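Local atomic coordinates of dTDP-glucose 4,6-dehydratase (Klebsiella pneumoniae, PDB entry 5U4Q), a protein that probably catalyses the NAD-dependent dehydration of dTDP-glucose to its 4-keto-6-deoxy sugar, as an NAD-binding member of the epimerase/dehydratase family. Residues H18-L23 and V227-V231; V121-V125 and V233-P238; F198-L203 and L278-M284; I237-N241 and S254-R259. All coordinates share one frame; numbering follows the deposited sequence.

Contact 1: H18-L23 and V227-V231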
# COMPACT_ATOMS: atom_id res chain seq x y z
N HIS A 18 9.48 -11.30 22.22
CA HIS A 18 10.28 -10.47 23.08
C HIS A 18 9.58 -9.24 23.63
O HIS A 18 9.77 -8.88 24.80
CB HIS A 18 11.60 -10.06 22.39
CG HIS A 18 12.59 -11.16 22.27
ND1 HIS A 18 13.56 -11.41 23.22
CD2 HIS A 18 12.79 -12.06 21.28
CE1 HIS A 18 14.32 -12.42 22.80
NE2 HIS A 18 13.87 -12.83 21.64
N ILE A 19 8.74 -8.62 22.80
CA ILE A 19 7.99 -7.45 23.25
C ILE A 19 6.97 -7.89 24.30
O ILE A 19 6.88 -7.29 25.36
CB ILE A 19 7.29 -6.72 22.07
CG1 ILE A 19 8.33 -6.18 21.07
CG2 ILE A 19 6.39 -5.59 22.59
CD1 ILE A 19 9.31 -5.23 21.64
N ALA A 20 6.24 -8.97 24.01
CA ALA A 20 5.25 -9.46 25.00
C ALA A 20 5.93 -9.81 26.33
O ALA A 20 5.44 -9.47 27.41
CB ALA A 20 4.53 -10.65 24.46
N GLN A 21 7.06 -10.51 26.26
CA GLN A 21 7.77 -10.92 27.47
C GLN A 21 8.18 -9.68 28.32
O GLN A 21 8.02 -9.66 29.54
CB GLN A 21 8.99 -11.75 27.09
CG GLN A 21 9.82 -12.24 28.27
CD GLN A 21 11.01 -13.04 27.79
OE1 GLN A 21 11.90 -12.51 27.06
NE2 GLN A 21 11.03 -14.30 28.15
N ARG A 22 8.71 -8.66 27.66
CA ARG A 22 9.13 -7.46 28.36
C ARG A 22 7.94 -6.75 29.01
O ARG A 22 8.02 -6.30 30.16
CB ARG A 22 9.89 -6.53 27.40
CG ARG A 22 10.27 -5.19 27.98
CD ARG A 22 11.24 -5.27 29.16
NE ARG A 22 11.48 -3.92 29.67
CZ ARG A 22 12.40 -3.08 29.20
NH1 ARG A 22 13.22 -3.44 28.22
NH2 ARG A 22 12.51 -1.87 29.71
N LEU A 23 6.83 -6.67 28.28
CA LEU A 23 5.66 -5.96 28.80
C LEU A 23 5.10 -6.71 30.01
O LEU A 23 4.68 -6.09 30.99
CB LEU A 23 4.59 -5.76 27.74
CG LEU A 23 4.95 -4.81 26.58
CD1 LEU A 23 3.94 -4.92 25.46
CD2 LEU A 23 5.11 -3.38 27.07
N VAL A 227 13.93 -4.14 21.70
CA VAL A 227 12.87 -4.21 22.72
C VAL A 227 12.85 -2.94 23.57
O VAL A 227 11.78 -2.37 23.79
CB VAL A 227 13.04 -5.44 23.61
CG1 VAL A 227 12.14 -5.37 24.85
CG2 VAL A 227 12.78 -6.71 22.83
N GLU A 228 14.01 -2.49 24.02
CA GLU A 228 14.07 -1.29 24.85
C GLU A 228 13.49 -0.10 24.09
O GLU A 228 12.69 0.66 24.65
CB GLU A 228 15.52 -1.01 25.28
CG GLU A 228 15.67 0.17 26.21
CD GLU A 228 14.93 -0.00 27.53
OE1 GLU A 228 14.81 -1.14 28.01
OE2 GLU A 228 14.49 1.03 28.10
N ALA A 229 13.87 0.05 22.82
CA ALA A 229 13.36 1.17 22.01
C ALA A 229 11.85 1.11 21.80
O ALA A 229 11.14 2.12 21.92
CB ALA A 229 14.05 1.19 20.67
N VAL A 230 11.36 -0.06 21.44
CA VAL A 230 9.94 -0.21 21.17
C VAL A 230 9.12 0.05 22.42
O VAL A 230 8.08 0.70 22.35
CB VAL A 230 9.64 -1.60 20.59
CG1 VAL A 230 8.15 -1.86 20.47
CG2 VAL A 230 10.33 -1.76 19.24
N VAL A 231 9.55 -0.47 23.56
CA VAL A 231 8.77 -0.27 24.78
C VAL A 231 8.77 1.22 25.17
O VAL A 231 7.72 1.74 25.60
CB VAL A 231 9.20 -1.25 25.90
CG1 VAL A 231 8.51 -0.91 27.21
CG2 VAL A 231 8.89 -2.69 25.49
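Arg22 and Val227 meet obliquely, the aliphatic root of the arginine lying against one methyl: Val227 CG1 sits 3.6 Å from Arg22 CB. The other methyl, Val227 CG2, is turned to the neighbouring helical turn, 3.6 Å from His18 CB, one branched residue thus spanning positions 18 and 22. Ile19 comes in at about a right angle to Val230, placing its CD1 3.8 Å from Val230 CG1. Helices 14-25 and 223-234, crossing here at -67° with axes 10.0 Å apart, pack on the same face of the parallel sheet of a Rossmann fold, and Ile19 and Val230 both also touch Ile83 of strand 81-84. Farther from the sheet the contact turns polar. Arg22, its CG anti to the backbone N (chi1 175°) and its chain bent at chi2, in the conformer described sends its guanidinium end-on to Glu228. NH1 and NH2 of Arg22 both bind Glu228 OE1, at 2.8 and 3.0 Å, with the oxygen in the guanidinium plane. The two planes are 31° apart; both nitrogens reach OE1 on its syn side, out of the carboxylate plane and from one face. Arg22 NE also pairs with Glu26, just past helix 14-25, and Glu228 OE2 with Arg232.

Contact 2: V121-V125 and V233-P238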
# COMPACT_ATOMS: atom_id res chain seq x y z
N VAL A 121 -8.36 3.01 20.73
CA VAL A 121 -7.00 2.65 21.18
C VAL A 121 -6.14 3.92 21.25
O VAL A 121 -6.14 4.75 20.32
CB VAL A 121 -6.40 1.60 20.24
CG1 VAL A 121 -4.88 1.48 20.42
CG2 VAL A 121 -7.09 0.27 20.48
N LYS A 122 -5.42 4.08 22.36
CA LYS A 122 -4.68 5.33 22.58
C LYS A 122 -3.36 5.46 21.83
O LYS A 122 -2.86 6.58 21.67
CB LYS A 122 -4.49 5.58 24.07
CG LYS A 122 -5.82 5.83 24.76
CD LYS A 122 -5.68 6.39 26.16
CE LYS A 122 -7.03 6.86 26.71
NZ LYS A 122 -7.97 5.73 26.96
N HIS A 123 -2.78 4.33 21.40
CA HIS A 123 -1.55 4.38 20.61
C HIS A 123 -1.38 3.06 19.87
O HIS A 123 -1.47 1.98 20.49
CB HIS A 123 -0.32 4.63 21.48
CG HIS A 123 0.93 4.96 20.72
ND1 HIS A 123 2.18 4.93 21.29
CD2 HIS A 123 1.11 5.38 19.44
CE1 HIS A 123 3.07 5.32 20.40
NE2 HIS A 123 2.46 5.57 19.26
N LEU A 124 -1.16 3.16 18.56
CA LEU A 124 -0.85 2.01 17.71
C LEU A 124 0.57 2.18 17.21
O LEU A 124 0.88 3.14 16.52
CB LEU A 124 -1.74 1.96 16.49
CG LEU A 124 -1.35 0.94 15.40
CD1 LEU A 124 -1.42 -0.49 15.91
CD2 LEU A 124 -2.22 1.16 14.18
N VAL A 125 1.42 1.22 17.58
CA VAL A 125 2.78 1.13 17.09
C VAL A 125 2.79 -0.05 16.14
O VAL A 125 2.22 -1.09 16.46
CB VAL A 125 3.80 0.94 18.23
CG1 VAL A 125 5.22 0.79 17.68
CG2 VAL A 125 3.75 2.11 19.18
N VAL A 233 9.01 3.74 22.91
CA VAL A 233 8.16 4.37 21.90
C VAL A 233 6.68 4.19 22.20
O VAL A 233 5.90 5.11 21.95
CB VAL A 233 8.46 3.85 20.47
CG1 VAL A 233 7.38 4.25 19.46
CG2 VAL A 233 9.81 4.35 20.01
N LEU A 234 6.30 3.02 22.71
CA LEU A 234 4.89 2.75 23.03
C LEU A 234 4.35 3.81 23.99
O LEU A 234 3.15 4.12 23.94
CB LEU A 234 4.72 1.31 23.61
CG LEU A 234 4.49 0.19 22.57
CD1 LEU A 234 4.86 -1.19 23.12
CD2 LEU A 234 3.04 0.18 22.08
N ASP A 235 5.23 4.38 24.83
CA ASP A 235 4.84 5.40 25.82
C ASP A 235 4.91 6.83 25.31
O ASP A 235 4.53 7.75 26.05
CB ASP A 235 5.72 5.33 27.09
CG ASP A 235 5.43 4.16 27.97
OD1 ASP A 235 4.38 3.50 27.86
OD2 ASP A 235 6.30 3.93 28.86
N VAL A 236 5.38 7.05 24.08
CA VAL A 236 5.46 8.40 23.53
C VAL A 236 4.35 8.49 22.50
O VAL A 236 4.45 7.95 21.41
CB VAL A 236 6.84 8.70 22.90
CG1 VAL A 236 6.83 10.10 22.31
CG2 VAL A 236 7.95 8.58 23.94
N ILE A 237 3.27 9.16 22.87
CA ILE A 237 2.06 9.24 22.05
C ILE A 237 2.10 10.46 21.11
O ILE A 237 2.15 11.60 21.57
CB ILE A 237 0.81 9.25 22.93
CG1 ILE A 237 0.78 7.97 23.78
CG2 ILE A 237 -0.44 9.39 22.06
CD1 ILE A 237 -0.42 7.83 24.68
N PRO A 238 2.08 10.24 19.78
CA PRO A 238 2.13 11.38 18.87
C PRO A 238 0.93 12.30 19.03
O PRO A 238 -0.14 11.84 19.35
CB PRO A 238 2.09 10.73 17.48
CG PRO A 238 2.69 9.39 17.71
CD PRO A 238 2.14 8.97 19.03
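With chi1 at -168°, CG of His123 stands opposite its own backbone N, and the imidazole is carried off the strand into the turn that ends helix 223-234. Its chi2 of -165° directs ND1 at the backbone of Leu234: the ND1-H to Leu234 O bond is 2.9 Å long and nearly straight, 168° at the hydrogen. The oxygen lies in the ring plane, whereas the nitrogen comes in well out of the carbonyl plane, away from the lone-pair directions. His123 CE1 comes within 3.2 Å of Val233 O and 3.1 Å of Val236 O, so carbonyls of the turn gather round this end of the ring. In this Rossmann fold, strand 123-129 belongs to the central parallel sheet, and the histidine ties it to the chain leaving a covering helix. His123 NE2 is bonded to Thr177 on the adjacent strand 176-185, which gives the buried ring polar partners at both nitrogens. Pro238 crosses the imidazole at about a right angle, its CD 3.4 Å from His123 NE2. Val125 CG2 lies over one face of the ring, nearer its margin than its centre, and also meets Leu234 CD2 at 3.6 Å, the two aliphatic side chains crossing at a slant.

Contact 3: F198-L203 and L278-M284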
# COMPACT_ATOMS: atom_id res chain seq x y z
N PHE A 198 22.79 -17.89 9.24
CA PHE A 198 24.21 -18.30 9.07
C PHE A 198 24.55 -19.54 9.89
O PHE A 198 25.28 -20.43 9.43
CB PHE A 198 25.19 -17.20 9.45
CG PHE A 198 25.01 -15.91 8.70
CD1 PHE A 198 24.72 -15.89 7.33
CD2 PHE A 198 25.20 -14.69 9.35
CE1 PHE A 198 24.56 -14.69 6.66
CE2 PHE A 198 25.06 -13.48 8.68
CZ PHE A 198 24.73 -13.48 7.33
N THR A 199 24.07 -19.61 11.13
CA THR A 199 24.37 -20.72 12.01
C THR A 199 23.82 -22.04 11.45
O THR A 199 24.52 -23.06 11.47
CB THR A 199 23.77 -20.46 13.41
OG1 THR A 199 24.35 -19.29 13.98
CG2 THR A 199 23.99 -21.64 14.34
N LYS A 200 22.58 -22.00 10.98
CA LYS A 200 21.94 -23.16 10.38
C LYS A 200 22.77 -23.63 9.18
O LYS A 200 23.11 -24.81 9.07
CB LYS A 200 20.52 -22.81 9.95
CG LYS A 200 19.67 -24.01 9.54
CD LYS A 200 18.22 -23.61 9.29
CE LYS A 200 17.36 -24.82 8.93
NZ LYS A 200 15.98 -24.42 8.58
N ALA A 201 23.12 -22.69 8.31
CA ALA A 201 23.91 -22.98 7.10
C ALA A 201 25.25 -23.63 7.48
O ALA A 201 25.63 -24.67 6.92
CB ALA A 201 24.14 -21.71 6.29
N MSE A 202 25.93 -23.04 8.46
CA MSE A 202 27.21 -23.57 8.96
C MSE A 202 27.11 -24.95 9.51
O MSE A 202 27.92 -25.82 9.13
CB MSE A 202 27.78 -22.69 10.06
CG MSE A 202 28.41 -21.48 9.43
SE MSE A 202 28.84 -20.17 10.81
CE MSE A 202 30.36 -21.07 11.60
N LEU A 203 26.13 -25.20 10.37
CA LEU A 203 25.98 -26.53 10.99
C LEU A 203 25.48 -27.60 10.01
O LEU A 203 25.68 -28.79 10.25
CB LEU A 203 25.10 -26.45 12.25
CG LEU A 203 25.72 -25.64 13.40
CD1 LEU A 203 24.67 -25.26 14.44
CD2 LEU A 203 26.88 -26.37 14.06
N LEU A 278 30.83 -15.73 14.70
CA LEU A 278 30.09 -17.01 14.74
C LEU A 278 31.02 -18.19 14.62
O LEU A 278 30.86 -19.19 15.32
CB LEU A 278 29.05 -17.12 13.64
CG LEU A 278 27.66 -16.61 13.90
CD1 LEU A 278 26.86 -16.74 12.61
CD2 LEU A 278 26.98 -17.38 15.02
N GLU A 279 32.00 -18.08 13.72
CA GLU A 279 32.97 -19.17 13.52
C GLU A 279 33.71 -19.50 14.82
O GLU A 279 33.87 -20.67 15.17
CB GLU A 279 33.92 -18.81 12.39
CG GLU A 279 33.30 -18.92 11.01
CD GLU A 279 34.23 -18.46 9.90
OE1 GLU A 279 35.12 -17.62 10.18
OE2 GLU A 279 34.06 -18.95 8.77
N GLU A 280 34.12 -18.46 15.54
CA GLU A 280 34.81 -18.61 16.81
C GLU A 280 33.90 -19.25 17.85
O GLU A 280 34.33 -20.12 18.60
CB GLU A 280 35.27 -17.26 17.32
CG GLU A 280 36.05 -17.33 18.64
CD GLU A 280 36.33 -15.97 19.24
OE1 GLU A 280 37.48 -15.74 19.67
OE2 GLU A 280 35.40 -15.12 19.30
N ALA A 281 32.65 -18.79 17.92
CA ALA A 281 31.71 -19.29 18.92
C ALA A 281 31.31 -20.73 18.69
O ALA A 281 31.10 -21.47 19.64
CB ALA A 281 30.45 -18.41 18.97
N LEU A 282 31.19 -21.11 17.43
CA LEU A 282 30.78 -22.47 17.05
C LEU A 282 31.96 -23.42 16.86
O LEU A 282 31.75 -24.64 16.70
CB LEU A 282 29.93 -22.43 15.78
CG LEU A 282 28.60 -21.69 15.93
CD1 LEU A 282 27.96 -21.48 14.57
CD2 LEU A 282 27.66 -22.43 16.87
N GLY A 283 33.17 -22.87 16.86
CA GLY A 283 34.40 -23.66 16.73
C GLY A 283 34.62 -24.30 15.38
O GLY A 283 35.28 -25.34 15.29
N MSE A 284 34.07 -23.69 14.33
CA MSE A 284 34.22 -24.20 12.98
C MSE A 284 34.33 -23.09 11.98
O MSE A 284 34.09 -21.93 12.30
CB MSE A 284 33.03 -25.09 12.66
CG MSE A 284 31.73 -24.29 12.53
SE MSE A 284 30.26 -25.55 12.30
CE MSE A 284 30.73 -26.23 10.51
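Met202 and Leu278 belong to an apolar helix-helix contact on the far side of the protein from strand 123-129, where helix 194-203 crosses helix 271-282 at -56° with axes 11.2 Å apart. This is the smaller, probably substrate-binding part of the short-chain dehydrogenase/reductase fold, in which the two helices pack together with helix 320-334: Phe327 touches Thr199 and Val328 touches Leu278. The chief side chain is Met202, a selenomethionine, as is Met284. Its CG is anti to the carbonyl carbon (chi1 -78°), and a bend at chi3 turns the terminal methyl into a setting of three partners. Met202 CE reaches Met284 CG at 3.6 Å, the two chains running past one another in opposing senses. It touches Glu279 CG at 3.7 Å, crossing that chain at about a right angle, and Leu282 CD1 at 3.8 Å. Glu279 offers only its aliphatic part here, since its carboxylate is engaged with Lys288 and the backbone N of Ala286. One turn back, Leu278 wedges its methyls between neighbours: CD1 meets Phe198 CB at 3.6 Å, lying near the plane of the ring at its edge, while CD2 rests 3.4 Å from Thr199 OG1, a hydroxyl already hydrogen-bonded to Leu195 O within its own helix. At the other end, Gly283 leaves the helix with positive phi, and the chain turns to bring Met284 back over the C-terminus of helix 194-203. There the selenium of Met284 lies 3.9 Å from Leu203 CD2, and its methyl CE 3.2 Å from Met202 O.

Contact 4: I237-N241 and S254-R259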
# COMPACT_ATOMS: atom_id res chain seq x y z
N ILE A 237 3.27 9.16 22.87
CA ILE A 237 2.06 9.24 22.05
C ILE A 237 2.10 10.46 21.11
O ILE A 237 2.15 11.60 21.57
CB ILE A 237 0.81 9.25 22.93
CG1 ILE A 237 0.78 7.97 23.78
CG2 ILE A 237 -0.44 9.39 22.06
CD1 ILE A 237 -0.42 7.83 24.68
N PRO A 238 2.08 10.24 19.78
CA PRO A 238 2.13 11.38 18.87
C PRO A 238 0.93 12.30 19.03
O PRO A 238 -0.14 11.84 19.35
CB PRO A 238 2.09 10.73 17.48
CG PRO A 238 2.69 9.39 17.71
CD PRO A 238 2.14 8.97 19.03
N GLN A 239 1.19 13.59 18.87
CA GLN A 239 0.18 14.63 19.03
C GLN A 239 -0.05 15.34 17.72
O GLN A 239 0.83 15.43 16.91
CB GLN A 239 0.67 15.64 20.06
CG GLN A 239 0.94 15.01 21.42
CD GLN A 239 -0.32 14.42 22.03
OE1 GLN A 239 -1.37 15.07 22.05
NE2 GLN A 239 -0.22 13.19 22.51
N ALA A 240 -1.24 15.89 17.58
CA ALA A 240 -1.58 16.71 16.43
C ALA A 240 -0.72 17.98 16.42
O ALA A 240 -0.29 18.45 17.48
CB ALA A 240 -3.03 17.07 16.47
N ASN A 241 -0.49 18.53 15.24
CA ASN A 241 0.34 19.71 15.07
C ASN A 241 -0.19 20.62 13.97
O ASN A 241 0.08 20.40 12.80
CB ASN A 241 1.76 19.29 14.72
CG ASN A 241 2.69 20.46 14.50
OD1 ASN A 241 2.34 21.62 14.76
ND2 ASN A 241 3.90 20.16 14.01
N SER A 254 3.34 14.67 10.20
CA SER A 254 2.05 15.21 9.70
C SER A 254 1.45 16.21 10.69
O SER A 254 1.94 16.37 11.80
CB SER A 254 1.03 14.06 9.51
OG SER A 254 -0.26 14.54 9.06
N SER A 255 0.38 16.88 10.28
CA SER A 255 -0.44 17.63 11.21
C SER A 255 -1.26 16.66 12.05
O SER A 255 -1.71 16.99 13.15
CB SER A 255 -1.38 18.60 10.47
OG SER A 255 -2.05 17.95 9.41
N ALA A 256 -1.50 15.45 11.51
CA ALA A 256 -2.17 14.39 12.25
C ALA A 256 -1.19 13.79 13.25
O ALA A 256 0.02 13.93 13.08
CB ALA A 256 -2.63 13.33 11.28
N PRO A 257 -1.70 13.06 14.25
CA PRO A 257 -0.82 12.38 15.26
C PRO A 257 -0.23 11.09 14.65
O PRO A 257 -0.60 9.98 15.04
CB PRO A 257 -1.78 12.10 16.42
CG PRO A 257 -3.10 11.96 15.76
CD PRO A 257 -3.11 12.98 14.65
N TYR A 258 0.68 11.30 13.71
CA TYR A 258 1.27 10.26 12.88
C TYR A 258 2.76 10.46 12.81
O TYR A 258 3.25 11.56 12.52
CB TYR A 258 0.70 10.38 11.47
CG TYR A 258 1.51 9.78 10.31
CD1 TYR A 258 1.27 8.47 9.86
CD2 TYR A 258 2.45 10.54 9.61
CE1 TYR A 258 1.99 7.94 8.80
CE2 TYR A 258 3.17 10.02 8.54
CZ TYR A 258 2.91 8.72 8.12
OH TYR A 258 3.63 8.20 7.05
N ARG A 259 3.52 9.39 13.06
CA ARG A 259 4.98 9.44 12.97
C ARG A 259 5.54 8.13 12.46
O ARG A 259 4.98 7.07 12.75
CB ARG A 259 5.63 9.69 14.33
CG ARG A 259 5.49 11.10 14.89
CD ARG A 259 6.26 12.11 14.07
NE ARG A 259 6.26 13.40 14.75
CZ ARG A 259 5.21 14.22 14.79
NH1 ARG A 259 5.31 15.37 15.46
NH2 ARG A 259 4.08 13.90 14.18
O HOH W 1 1.97 15.81 14.43
O HOH W 2 4.39 17.40 13.31
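Residues 237-241 and 254-259 run antiparallel as two extended stretches, largely outside regular strand, Gln239 opposite Pro257 and Asn241 opposite Ser255, joined by one direct backbone hydrogen bond, Asn241 N to Ser255 O at 2.9 Å and 167°. Around it CA-H...O contacts add to the pairing: Ala240 CA lies 3.3 Å from Ser255 O, and Ser255 CA 3.2 Å from Asn241 O. Toward the sheet two prolines take over. Pro238 CB meets Pro257 CB at 4.2 Å, and Pro257 CB also lies 3.4 Å from Pro238 O, so the CB of each proline rests on the backbone of the other. Pro257 is the centre of an inverse gamma turn, and just before it Ser254 OG accepts from Ala256 N in an ST turn. These turns lead the chain into strand 258-263, which joins the parallel sheet of the Rossmann fold beside strand 176-185, after the excursion that follows helix 223-234. Arg259 folds back over this entry: in the conformer described, with chi1 and chi2 both near -70°, its guanidinium returns to its own neighbour, NH2 donating to Tyr258 O, which lies in the guanidinium plane. The same NH2 donates to a water within hydrogen-bonding distance of Gln239 O and Ser254 O, though it has more acceptors near than protons to give. A second water links Asn241 ND2, at 2.9 Å, to Ser254 O, while OD1 of that asparagine accepts from Asp243 N. Ser254 OG is also bonded to His166 of helix 153-172, and Ser254 and Ser255 pack on Leu135 of the second subunit.

Overall arrangement
Contacts 1, 2 and 4 lie on the Rossmann fold, and contact 3 stands apart, 28 Å or more from each by centres. Helix 223-234 serves contact 1 and contact 2, whose centres are 14 Å apart; its C-terminal exit then runs through Ile237 and Pro238, shared with contact 4, whose centre is 11 Å from that of contact 2. Contacts 1 and 2 interleave along the chain, contact 1 joining helix 14-25 and contact 2 strand 123-129 to this later helix, whereas contact 4 is a short local closure leading into strand 258-263. Contact 4 is nested within the loop closed by contact 3, about 45 Å away across the molecule, so the chain passes between the two parts repeatedly.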